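Local coordinates for protein monovalent Na+/H+ antiporter subunit D (Dietzia sp. DQ12-45-1b, PDB 7D3U) that probably works as an antiporter-like membrane subunit of a multisubunit bacterial Mrp complex that exchanges sodium ions for protons, at residues T242-I254 against L330-L342. Sequence-based numbering, arbitrary orientation.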
loop_
_atom_site.group_PDB
_atom_site.type_symbol
_atom_site.label_atom_id
_atom_site.label_comp_id
_atom_site.label_asym_id
_atom_site.label_seq_id
_atom_site.Cartn_x
_atom_site.Cartn_y
_atom_site.Cartn_z
ATOM N N THR A 242 -1.733 -10.078 0.727
ATOM C CA THR A 242 -0.862 -9.013 1.209
ATOM C C THR A 242 0.571 -9.208 0.737
ATOM O O THR A 242 1.271 -8.226 0.467
ATOM C CB THR A 242 -0.916 -8.925 2.736
ATOM O OG1 THR A 242 0.024 -7.945 3.189
ATOM C CG2 THR A 242 -0.583 -10.261 3.369
ATOM N N ALA A 243 1.018 -10.458 0.611
ATOM C CA ALA A 243 2.354 -10.710 0.086
ATOM C C ALA A 243 2.449 -10.317 -1.380
ATOM O O ALA A 243 3.481 -9.805 -1.827
ATOM C CB ALA A 243 2.720 -12.179 0.272
ATOM N N MET A 244 1.381 -10.549 -2.144
ATOM C CA MET A 244 1.383 -10.139 -3.543
ATOM C C MET A 244 1.324 -8.623 -3.673
ATOM O O MET A 244 1.940 -8.047 -4.577
ATOM C CB MET A 244 0.215 -10.787 -4.283
ATOM C CG MET A 244 0.126 -10.404 -5.745
ATOM S SD MET A 244 -1.165 -11.314 -6.601
ATOM C CE MET A 244 -0.825 -12.971 -6.018
ATOM N N PHE A 245 0.597 -7.957 -2.776
ATOM C CA PHE A 245 0.453 -6.508 -2.868
ATOM C C PHE A 245 1.667 -5.770 -2.322
ATOM O O PHE A 245 1.871 -4.596 -2.653
ATOM C CB PHE A 245 -0.794 -6.044 -2.116
ATOM C CG PHE A 245 -2.083 -6.457 -2.759
ATOM C CD1 PHE A 245 -2.094 -7.239 -3.899
ATOM C CD2 PHE A 245 -3.288 -6.055 -2.220
ATOM C CE1 PHE A 245 -3.281 -7.617 -4.482
ATOM C CE2 PHE A 245 -4.476 -6.429 -2.798
ATOM C CZ PHE A 245 -4.472 -7.213 -3.930
ATOM N N SER A 246 2.469 -6.427 -1.483
ATOM C CA SER A 246 3.607 -5.764 -0.859
ATOM C C SER A 246 4.631 -5.269 -1.870
ATOM O O SER A 246 5.432 -4.388 -1.539
ATOM C CB SER A 246 4.284 -6.714 0.124
ATOM O OG SER A 246 5.244 -7.517 -0.537
ATOM N N GLY A 247 4.629 -5.804 -3.086
ATOM C CA GLY A 247 5.635 -5.431 -4.058
ATOM C C GLY A 247 5.107 -4.730 -5.290
ATOM O O GLY A 247 5.891 -4.252 -6.114
ATOM N N LEU A 248 3.784 -4.674 -5.449
ATOM C CA LEU A 248 3.184 -4.124 -6.660
ATOM C C LEU A 248 2.748 -2.669 -6.511
ATOM O O LEU A 248 3.279 -1.791 -7.193
ATOM C CB LEU A 248 1.998 -4.997 -7.087
ATOM C CG LEU A 248 2.367 -6.455 -7.350
ATOM C CD1 LEU A 248 1.208 -7.194 -7.972
ATOM C CD2 LEU A 248 3.589 -6.543 -8.240
ATOM N N HIS A 249 1.812 -2.390 -5.604
ATOM C CA HIS A 249 1.098 -1.115 -5.644
ATOM C C HIS A 249 1.987 0.040 -5.202
ATOM O O HIS A 249 2.240 0.981 -5.970
ATOM C CB HIS A 249 -0.155 -1.194 -4.772
ATOM C CG HIS A 249 -1.122 -2.253 -5.200
ATOM N ND1 HIS A 249 -1.845 -2.173 -6.370
ATOM C CD2 HIS A 249 -1.484 -3.416 -4.613
ATOM C CE1 HIS A 249 -2.610 -3.241 -6.488
ATOM N NE2 HIS A 249 -2.410 -4.011 -5.435
ATOM N N THR A 250 2.459 -0.007 -3.956
ATOM C CA THR A 250 3.349 1.038 -3.465
ATOM C C THR A 250 4.585 1.158 -4.342
ATOM O O THR A 250 5.098 2.259 -4.557
ATOM C CB THR A 250 3.745 0.754 -2.020
ATOM O OG1 THR A 250 4.399 -0.519 -1.947
ATOM C CG2 THR A 250 2.521 0.737 -1.130
ATOM N N LYS A 251 5.051 0.043 -4.898
ATOM C CA LYS A 251 6.253 0.086 -5.717
ATOM C C LYS A 251 5.978 0.646 -7.107
ATOM O O LYS A 251 6.854 1.294 -7.690
ATOM C CB LYS A 251 6.873 -1.306 -5.807
ATOM C CG LYS A 251 7.793 -1.641 -4.640
ATOM C CD LYS A 251 7.026 -1.817 -3.341
ATOM C CE LYS A 251 7.942 -1.702 -2.142
ATOM N NZ LYS A 251 7.184 -1.779 -0.865
ATOM N N ILE A 252 4.775 0.436 -7.646
ATOM C CA ILE A 252 4.400 1.135 -8.872
ATOM C C ILE A 252 4.329 2.634 -8.614
ATOM O O ILE A 252 4.740 3.445 -9.451
ATOM C CB ILE A 252 3.073 0.590 -9.430
ATOM C CG1 ILE A 252 3.276 -0.790 -10.052
ATOM C CG2 ILE A 252 2.494 1.537 -10.462
ATOM C CD1 ILE A 252 4.581 -0.949 -10.774
ATOM N N ALA A 253 3.834 3.025 -7.438
ATOM C CA ALA A 253 3.839 4.443 -7.087
ATOM C C ALA A 253 5.263 4.980 -6.972
ATOM O O ALA A 253 5.538 6.120 -7.367
ATOM C CB ALA A 253 3.074 4.663 -5.784
ATOM N N ILE A 254 6.181 4.175 -6.433
ATOM C CA ILE A 254 7.579 4.594 -6.334
ATOM C C ILE A 254 8.172 4.796 -7.722
ATOM O O ILE A 254 8.846 5.798 -7.992
ATOM C CB ILE A 254 8.402 3.572 -5.531
ATOM C CG1 ILE A 254 7.854 3.413 -4.118
ATOM C CG2 ILE A 254 9.854 3.990 -5.484
ATOM C CD1 ILE A 254 7.612 4.702 -3.414
ATOM N N LEU A 330 14.909 -0.242 -4.152
ATOM C CA LEU A 330 13.566 -0.635 -4.561
ATOM C C LEU A 330 13.525 -2.109 -4.943
ATOM O O LEU A 330 12.702 -2.883 -4.428
ATOM C CB LEU A 330 13.116 0.241 -5.729
ATOM C CG LEU A 330 11.727 0.042 -6.325
ATOM C CD1 LEU A 330 10.674 0.336 -5.288
ATOM C CD2 LEU A 330 11.554 0.945 -7.527
ATOM N N LEU A 331 14.421 -2.516 -5.846
ATOM C CA LEU A 331 14.411 -3.890 -6.336
ATOM C C LEU A 331 14.745 -4.889 -5.237
ATOM O O LEU A 331 14.234 -6.014 -5.251
ATOM C CB LEU A 331 15.385 -4.040 -7.499
ATOM C CG LEU A 331 15.135 -3.079 -8.655
ATOM C CD1 LEU A 331 16.221 -3.219 -9.695
ATOM C CD2 LEU A 331 13.773 -3.334 -9.263
ATOM N N HIS A 332 15.596 -4.508 -4.285
ATOM C CA HIS A 332 15.894 -5.400 -3.172
ATOM C C HIS A 332 14.746 -5.456 -2.175
ATOM O O HIS A 332 14.388 -6.537 -1.693
ATOM C CB HIS A 332 17.173 -4.955 -2.471
ATOM C CG HIS A 332 17.061 -4.947 -0.980
ATOM N ND1 HIS A 332 17.221 -6.081 -0.215
ATOM C CD2 HIS A 332 16.802 -3.941 -0.114
ATOM C CE1 HIS A 332 17.058 -5.774 1.059
ATOM N NE2 HIS A 332 16.810 -4.480 1.149
ATOM N N HIS A 333 14.158 -4.305 -1.849
ATOM C CA HIS A 333 13.180 -4.257 -0.777
ATOM C C HIS A 333 11.869 -4.900 -1.180
ATOM O O HIS A 333 11.211 -5.510 -0.336
ATOM C CB HIS A 333 12.919 -2.822 -0.336
ATOM C CG HIS A 333 11.601 -2.646 0.347
ATOM N ND1 HIS A 333 11.236 -3.383 1.453
ATOM C CD2 HIS A 333 10.551 -1.841 0.069
ATOM C CE1 HIS A 333 10.021 -3.031 1.831
ATOM N NE2 HIS A 333 9.584 -2.095 1.010
ATOM N N MET A 334 11.453 -4.775 -2.440
ATOM C CA MET A 334 10.207 -5.442 -2.799
ATOM C C MET A 334 10.373 -6.958 -2.742
ATOM O O MET A 334 9.465 -7.669 -2.292
ATOM C CB MET A 334 9.716 -4.966 -4.167
ATOM C CG MET A 334 10.417 -5.540 -5.368
ATOM S SD MET A 334 9.435 -5.254 -6.852
ATOM C CE MET A 334 9.634 -3.491 -7.060
ATOM N N ILE A 335 11.553 -7.459 -3.115
ATOM C CA ILE A 335 11.834 -8.888 -3.000
ATOM C C ILE A 335 11.840 -9.313 -1.538
ATOM O O ILE A 335 11.252 -10.336 -1.167
ATOM C CB ILE A 335 13.169 -9.228 -3.684
ATOM C CG1 ILE A 335 12.984 -9.346 -5.194
ATOM C CG2 ILE A 335 13.744 -10.515 -3.125
ATOM C CD1 ILE A 335 14.253 -9.697 -5.927
ATOM N N VAL A 336 12.510 -8.537 -0.686
ATOM C CA VAL A 336 12.633 -8.911 0.720
ATOM C C VAL A 336 11.275 -8.879 1.407
ATOM O O VAL A 336 10.886 -9.829 2.096
ATOM C CB VAL A 336 13.650 -8.001 1.429
ATOM C CG1 VAL A 336 13.330 -7.889 2.906
ATOM C CG2 VAL A 336 15.035 -8.549 1.232
ATOM N N LYS A 337 10.529 -7.786 1.231
ATOM C CA LYS A 337 9.208 -7.684 1.833
ATOM C C LYS A 337 8.272 -8.756 1.300
ATOM O O LYS A 337 7.388 -9.219 2.028
ATOM C CB LYS A 337 8.627 -6.294 1.586
ATOM C CG LYS A 337 7.447 -5.958 2.469
ATOM C CD LYS A 337 7.816 -6.074 3.934
ATOM C CE LYS A 337 8.798 -4.994 4.339
ATOM N NZ LYS A 337 9.226 -5.146 5.753
ATOM N N ALA A 338 8.443 -9.164 0.042
ATOM C CA ALA A 338 7.713 -10.330 -0.440
ATOM C C ALA A 338 8.120 -11.577 0.333
ATOM O O ALA A 338 7.267 -12.326 0.817
ATOM C CB ALA A 338 7.948 -10.517 -1.937
ATOM N N ALA A 339 9.428 -11.804 0.477
ATOM C CA ALA A 339 9.913 -12.957 1.226
ATOM C C ALA A 339 9.586 -12.871 2.708
ATOM O O ALA A 339 9.683 -13.883 3.409
ATOM C CB ALA A 339 11.423 -13.106 1.050
ATOM N N LEU A 340 9.209 -11.694 3.201
ATOM C CA LEU A 340 8.882 -11.525 4.609
ATOM C C LEU A 340 7.394 -11.708 4.871
ATOM O O LEU A 340 7.012 -12.243 5.917
ATOM C CB LEU A 340 9.335 -10.144 5.086
ATOM C CG LEU A 340 9.982 -10.061 6.468
ATOM C CD1 LEU A 340 10.817 -11.290 6.743
ATOM C CD2 LEU A 340 10.830 -8.812 6.567
ATOM N N PHE A 341 6.546 -11.274 3.940
ATOM C CA PHE A 341 5.119 -11.541 4.050
ATOM C C PHE A 341 4.780 -12.984 3.710
ATOM O O PHE A 341 3.684 -13.445 4.043
ATOM C CB PHE A 341 4.331 -10.603 3.138
ATOM C CG PHE A 341 4.024 -9.272 3.752
ATOM C CD1 PHE A 341 3.096 -9.161 4.767
ATOM C CD2 PHE A 341 4.654 -8.129 3.303
ATOM C CE1 PHE A 341 2.808 -7.935 5.326
ATOM C CE2 PHE A 341 4.368 -6.903 3.857
ATOM C CZ PHE A 341 3.445 -6.806 4.870
ATOM N N LEU A 342 5.687 -13.701 3.049
ATOM C CA LEU A 342 5.472 -15.107 2.735
ATOM C C LEU A 342 5.943 -16.030 3.846
ATOM O O LEU A 342 5.426 -17.144 3.976
ATOM C CB LEU A 342 6.190 -15.476 1.435
ATOM C CG LEU A 342 5.611 -14.922 0.135
ATOM C CD1 LEU A 342 6.471 -15.334 -1.044
ATOM C CD2 LEU A 342 4.192 -15.397 -0.050
#
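A243 meets F341 where the two backbones run close, with A243 CA 4.9 Å from F341 CA. The methyl of A243 fits between F341 CB and the CD2 branch of L342, the latter 3.6 Å from A243 CB. On the ring of F341, T242 places OG1 over one face, offset toward the rim, 3.5 Å from F341 CE1; S246 CB approaches the same ring obliquely. Hydroxyl OG of S246 donates to A243 O one turn back. One step on, G247 brings no side chain, and its CA comes within 4.7 Å of M334 CA, evidence that this is the tight end.

Regular helix gives way around S246 to L248, between helices 239-245 and 249-263. A transmembrane helix interrupted along its length, with lysine and histidine alongside, recalls the buried polar axis of the antiporter-like subunits of complex I, consistent with the family.

Beyond the interruption the backbones draw apart. Helix 249-254 runs antiparallel to 330-342 (174°) with axes 11.2 Å apart at closest approach, and longer side chains span the interval. K251 CG touches L330 CD1 at 3.6 Å and also the methyl CE of M334, while I254 CG2 rests on L330. A bend at chi2 (69°) swings the K251 amine back toward the interruption, where NZ donates to S246 O at 3.2 Å, nearly in line with the carbonyl bond (171°), and to T250 OG1. H333 stands across its tip, NE2 3.1 Å from K251 NZ. With an alanine in place of K251, S246 O and T250 OG1 would probably lose this donor, H333 its close neighbour, and a gap would open beside L330 and M334. Neither face of the contact reaches solvent: helices 109-125 and 129-146 back 242-254, while helices 367-380 and 528-546 back 330-342.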